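Local coordinates for protein putative carbohydrate-active enzyme (Uncultured organism, PDB 5WH8) that probably hydrolyses O-glycosidic bonds of cellulose as the family 5 glycoside hydrolase (cellulase) part of a larger multi-modular protein, at residues A[85-90]-A[130-135]. Sequence-based numbering, arbitrary orientation.
With EDO (1,2-ethanediol), chain J.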
ATOM      1  N   ASP A  85      -8.294  10.168 -17.778  1.00 15.90           N
ATOM      2  CA  ASP A  85      -6.924  10.679 -17.787  1.00 14.25           C
ATOM      3  C   ASP A  85      -6.180  10.375 -16.471  1.00 15.17           C
ATOM      4  O   ASP A  85      -4.971  10.192 -16.470  1.00 14.70           O
ATOM      5  CB  ASP A  85      -6.891  12.172 -18.039  1.00 15.23           C
ATOM      6  CG  ASP A  85      -7.287  12.526 -19.460  1.00 22.50           C
ATOM      7  OD1 ASP A  85      -6.935  11.761 -20.382  1.00 17.95           O
ATOM      8  OD2 ASP A  85      -7.934  13.580 -19.646  1.00 21.11           O
ATOM      9  N   TYR A  86      -6.902  10.356 -15.360  1.00 14.19           N
ATOM     10  CA  TYR A  86      -6.305   9.981 -14.079  1.00 13.67           C
ATOM     11  C   TYR A  86      -5.863   8.512 -14.204  1.00 16.49           C
ATOM     12  O   TYR A  86      -4.762   8.139 -13.770  1.00 13.91           O
ATOM     13  CB  TYR A  86      -7.329  10.207 -12.948  1.00 12.75           C
ATOM     14  CG  TYR A  86      -6.790  10.467 -11.560  1.00 14.50           C
ATOM     15  CD1 TYR A  86      -5.696   9.760 -11.070  1.00 17.57           C
ATOM     16  CD2 TYR A  86      -7.398  11.397 -10.728  1.00 16.85           C
ATOM     17  CE1 TYR A  86      -5.213   9.978  -9.790  1.00 16.46           C
ATOM     18  CE2 TYR A  86      -6.907  11.618  -9.429  1.00 11.50           C
ATOM     19  CZ  TYR A  86      -5.827  10.892  -8.974  1.00 13.82           C
ATOM     20  OH  TYR A  86      -5.324  11.081  -7.691  1.00 15.49           O
ATOM     21  N   ASN A  87      -6.691   7.682 -14.849  1.00 14.06           N
ATOM     22  CA  ASN A  87      -6.304   6.296 -15.149  1.00 13.27           C
ATOM     23  C   ASN A  87      -4.977   6.235 -15.913  1.00 15.50           C
ATOM     24  O   ASN A  87      -4.106   5.401 -15.626  1.00 14.53           O
ATOM     25  CB  ASN A  87      -7.390   5.578 -15.986  1.00 15.44           C
ATOM     26  CG  ASN A  87      -8.632   5.222 -15.201  1.00 18.79           C
ATOM     27  OD1 ASN A  87      -8.719   5.461 -14.004  1.00 15.83           O
ATOM     28  ND2 ASN A  87      -9.626   4.646 -15.898  1.00 18.87           N
ATOM     29  N   ALA A  88      -4.810   7.109 -16.904  1.00 15.02           N
ATOM     30  CA  ALA A  88      -3.616   7.086 -17.734  1.00 15.69           C
ATOM     31  C   ALA A  88      -2.369   7.480 -16.932  1.00 15.08           C
ATOM     32  O   ALA A  88      -1.282   6.904 -17.100  1.00 15.65           O
ATOM     33  CB  ALA A  88      -3.796   8.008 -18.942  1.00 16.88           C
ATOM     34  N   TYR A  89      -2.540   8.441 -16.034  1.00 14.38           N
ATOM     35  CA  TYR A  89      -1.480   8.856 -15.122  1.00 12.67           C
ATOM     36  C   TYR A  89      -1.041   7.718 -14.197  1.00 10.61           C
ATOM     37  O   TYR A  89       0.159   7.511 -13.959  1.00 13.38           O
ATOM     38  CB  TYR A  89      -1.975  10.050 -14.309  1.00 13.13           C
ATOM     39  CG  TYR A  89      -1.071  10.500 -13.187  1.00 14.06           C
ATOM     40  CD1 TYR A  89      -0.015  11.358 -13.427  1.00 21.75           C
ATOM     41  CD2 TYR A  89      -1.293  10.085 -11.877  1.00 18.80           C
ATOM     42  CE1 TYR A  89       0.803  11.781 -12.414  1.00 21.67           C
ATOM     43  CE2 TYR A  89      -0.467  10.499 -10.858  1.00 23.23           C
ATOM     44  CZ  TYR A  89       0.570  11.350 -11.132  1.00 22.94           C
ATOM     45  OH  TYR A  89       1.388  11.784 -10.122  1.00 24.88           O
ATOM     46  N   ILE A  90      -2.025   7.012 -13.646  1.00 10.54           N
ATOM     47  CA  ILE A  90      -1.767   5.866 -12.784  1.00 11.23           C
ATOM     48  C   ILE A  90      -1.004   4.800 -13.560  1.00 11.52           C
ATOM     49  O   ILE A  90      -0.016   4.228 -13.061  1.00 11.94           O
ATOM     50  CB  ILE A  90      -3.104   5.307 -12.223  1.00  9.76           C
ATOM     51  CG1 ILE A  90      -3.727   6.324 -11.253  1.00 12.26           C
ATOM     52  CG2 ILE A  90      -2.899   3.973 -11.517  1.00 10.65           C
ATOM     53  CD1 ILE A  90      -5.220   6.096 -10.943  1.00 12.58           C
ATOM     54  N   ASP A 130     -12.619  -2.321 -13.017  1.00 11.43           N
ATOM     55  CA  ASP A 130     -12.779  -3.047 -14.292  1.00 12.22           C
ATOM     56  C   ASP A 130     -11.631  -2.674 -15.232  1.00 12.62           C
ATOM     57  O   ASP A 130     -10.941  -3.550 -15.769  1.00 14.51           O
ATOM     58  CB  ASP A 130     -14.141  -2.697 -14.919  1.00 15.57           C
ATOM     59  CG  ASP A 130     -14.603  -3.682 -16.010  1.00 19.12           C
ATOM     60  OD1 ASP A 130     -14.066  -4.782 -16.178  1.00 17.18           O
ATOM     61  OD2 ASP A 130     -15.565  -3.329 -16.720  1.00 28.43           O
ATOM     62  N   TYR A 131     -11.414  -1.377 -15.401  1.00 13.46           N
ATOM     63  CA  TYR A 131     -10.323  -0.899 -16.234  1.00 12.81           C
ATOM     64  C   TYR A 131      -8.955  -1.369 -15.721  1.00 13.82           C
ATOM     65  O   TYR A 131      -8.156  -1.915 -16.487  1.00 13.48           O
ATOM     66  CB  TYR A 131     -10.316   0.623 -16.350  1.00 13.45           C
ATOM     67  CG  TYR A 131      -9.097   1.072 -17.115  1.00 14.46           C
ATOM     68  CD1 TYR A 131      -9.065   0.984 -18.501  1.00 20.55           C
ATOM     69  CD2 TYR A 131      -7.945   1.493 -16.458  1.00 13.44           C
ATOM     70  CE1 TYR A 131      -7.931   1.341 -19.220  1.00 20.39           C
ATOM     71  CE2 TYR A 131      -6.811   1.850 -17.163  1.00 12.94           C
ATOM     72  CZ  TYR A 131      -6.809   1.772 -18.550  1.00 17.64           C
ATOM     73  OH  TYR A 131      -5.700   2.125 -19.289  1.00 16.92           O
ATOM     74  N   MET A 132      -8.662  -1.154 -14.440  1.00 13.59           N
ATOM     75  CA  MET A 132      -7.305  -1.421 -13.963  1.00 13.52           C
ATOM     76  C   MET A 132      -6.935  -2.899 -14.030  1.00 10.98           C
ATOM     77  O   MET A 132      -5.796  -3.256 -14.356  1.00 13.19           O
ATOM     78  CB  MET A 132      -7.111  -0.895 -12.529  1.00 12.74           C
ATOM     79  CG  MET A 132      -6.991   0.632 -12.471  1.00 12.43           C
ATOM     80  SD  MET A 132      -5.472   1.223 -13.290  1.00 12.90           S
ATOM     81  CE  MET A 132      -5.846   2.937 -13.537  1.00 10.86           C
ATOM     82  N   SER A 133      -7.893  -3.769 -13.725  1.00 12.63           N
ATOM     83  CA  SER A 133      -7.627  -5.200 -13.742  1.00 11.46           C
ATOM     84  C   SER A 133      -7.479  -5.721 -15.170  1.00 13.20           C
ATOM     85  O   SER A 133      -6.647  -6.589 -15.407  1.00 15.70           O
ATOM     86  CB  SER A 133      -8.723  -5.975 -12.976  1.00 14.77           C
ATOM     87  OG  SER A 133     -10.035  -5.724 -13.466  1.00 14.62           O
ATOM     88  N   ALA A 134      -8.248  -5.181 -16.113  1.00 13.80           N
ATOM     89  CA  ALA A 134      -8.057  -5.535 -17.527  1.00 13.48           C
ATOM     90  C   ALA A 134      -6.702  -5.018 -18.047  1.00 16.29           C
ATOM     91  O   ALA A 134      -5.968  -5.731 -18.713  1.00 16.31           O
ATOM     92  CB  ALA A 134      -9.188  -4.982 -18.374  1.00 14.15           C
ATOM     93  N   LYS A 135      -6.361  -3.781 -17.716  1.00 12.41           N
ATOM     94  CA  LYS A 135      -5.131  -3.164 -18.212  1.00 12.37           C
ATOM     95  C   LYS A 135      -3.888  -3.829 -17.647  1.00 15.04           C
ATOM     96  O   LYS A 135      -2.888  -3.979 -18.353  1.00 16.07           O
ATOM     97  CB  LYS A 135      -5.124  -1.672 -17.884  1.00 13.16           C
ATOM     98  CG  LYS A 135      -3.914  -0.880 -18.377  1.00 16.13           C
ATOM     99  CD  LYS A 135      -3.866  -0.808 -19.905  1.00 19.99           C
ATOM    100  CE  LYS A 135      -2.889   0.264 -20.383  1.00 36.27           C
ATOM    101  NZ  LYS A 135      -1.502  -0.006 -19.929  1.00 51.98           N
TER
HETATM  102  C1  EDO J 409      -8.911   4.605 -19.987  1.00 32.27           C
HETATM  103  O1  EDO J 409      -9.468   4.773 -18.676  1.00 26.23           O
HETATM  104  C2  EDO J 409      -7.426   4.950 -20.014  1.00 30.20           C
HETATM  105  O2  EDO J 409      -7.245   6.370 -19.932  1.00 32.06           O
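The side-chain amide of Asn87 is gripped at both ends: ND2 gives an N-H to O1 of a 1,2-ethanediol molecule, 2.8 Å away and fairly straight at 159°, while OD1 is hydrogen-bonded to the hydroxyl of Tyr75. Asparagine suits this place because its short side chain offers Tyr75 an acceptor and its flat amide fits beside Tyr131; in this crystal the two bonds together settle which way the amide is turned. The contact joins two neighbouring outer helices of the (beta/alpha)8 TIM barrel, 83-100 and 122-135, whose short segments run at 35° to one another with axes 11.4 Å apart. That spacing is wide, and long side chains from helix 122-135 bridge it.

Tyr131 is one of them. Its CG lies anti to the backbone N, which sends the ring across toward helix 83-100, where the hydroxyl hydrogen-bonds to Asp91. The amide plane of Asn87 is tilted just 9° from that of the ring, and ND2 comes in obliquely, 3.6 Å from CD2 of Tyr131. The diol, probably taken up from the crystallisation liquor, lies over one face of the ring, its O1 above the centre. The opposite face receives CB of Lys135, one helical turn further on.

Met132 is the second bridge. Its chain bends at chi2, and a long, unbranched thioether can span the wide gap and put its methyl between Ile90 and Asn87. CE of Met132 packs 3.7 Å from CG2 of Ile90, the two side chains crossing at about a right angle. Ile90 also touches Ile67 of strand 62-68, placing this apolar patch against the barrel wall. The same methyl of Met132 rests 3.7 Å from the backbone O of Asn87 and lies in plane at the edge of the Tyr131 ring.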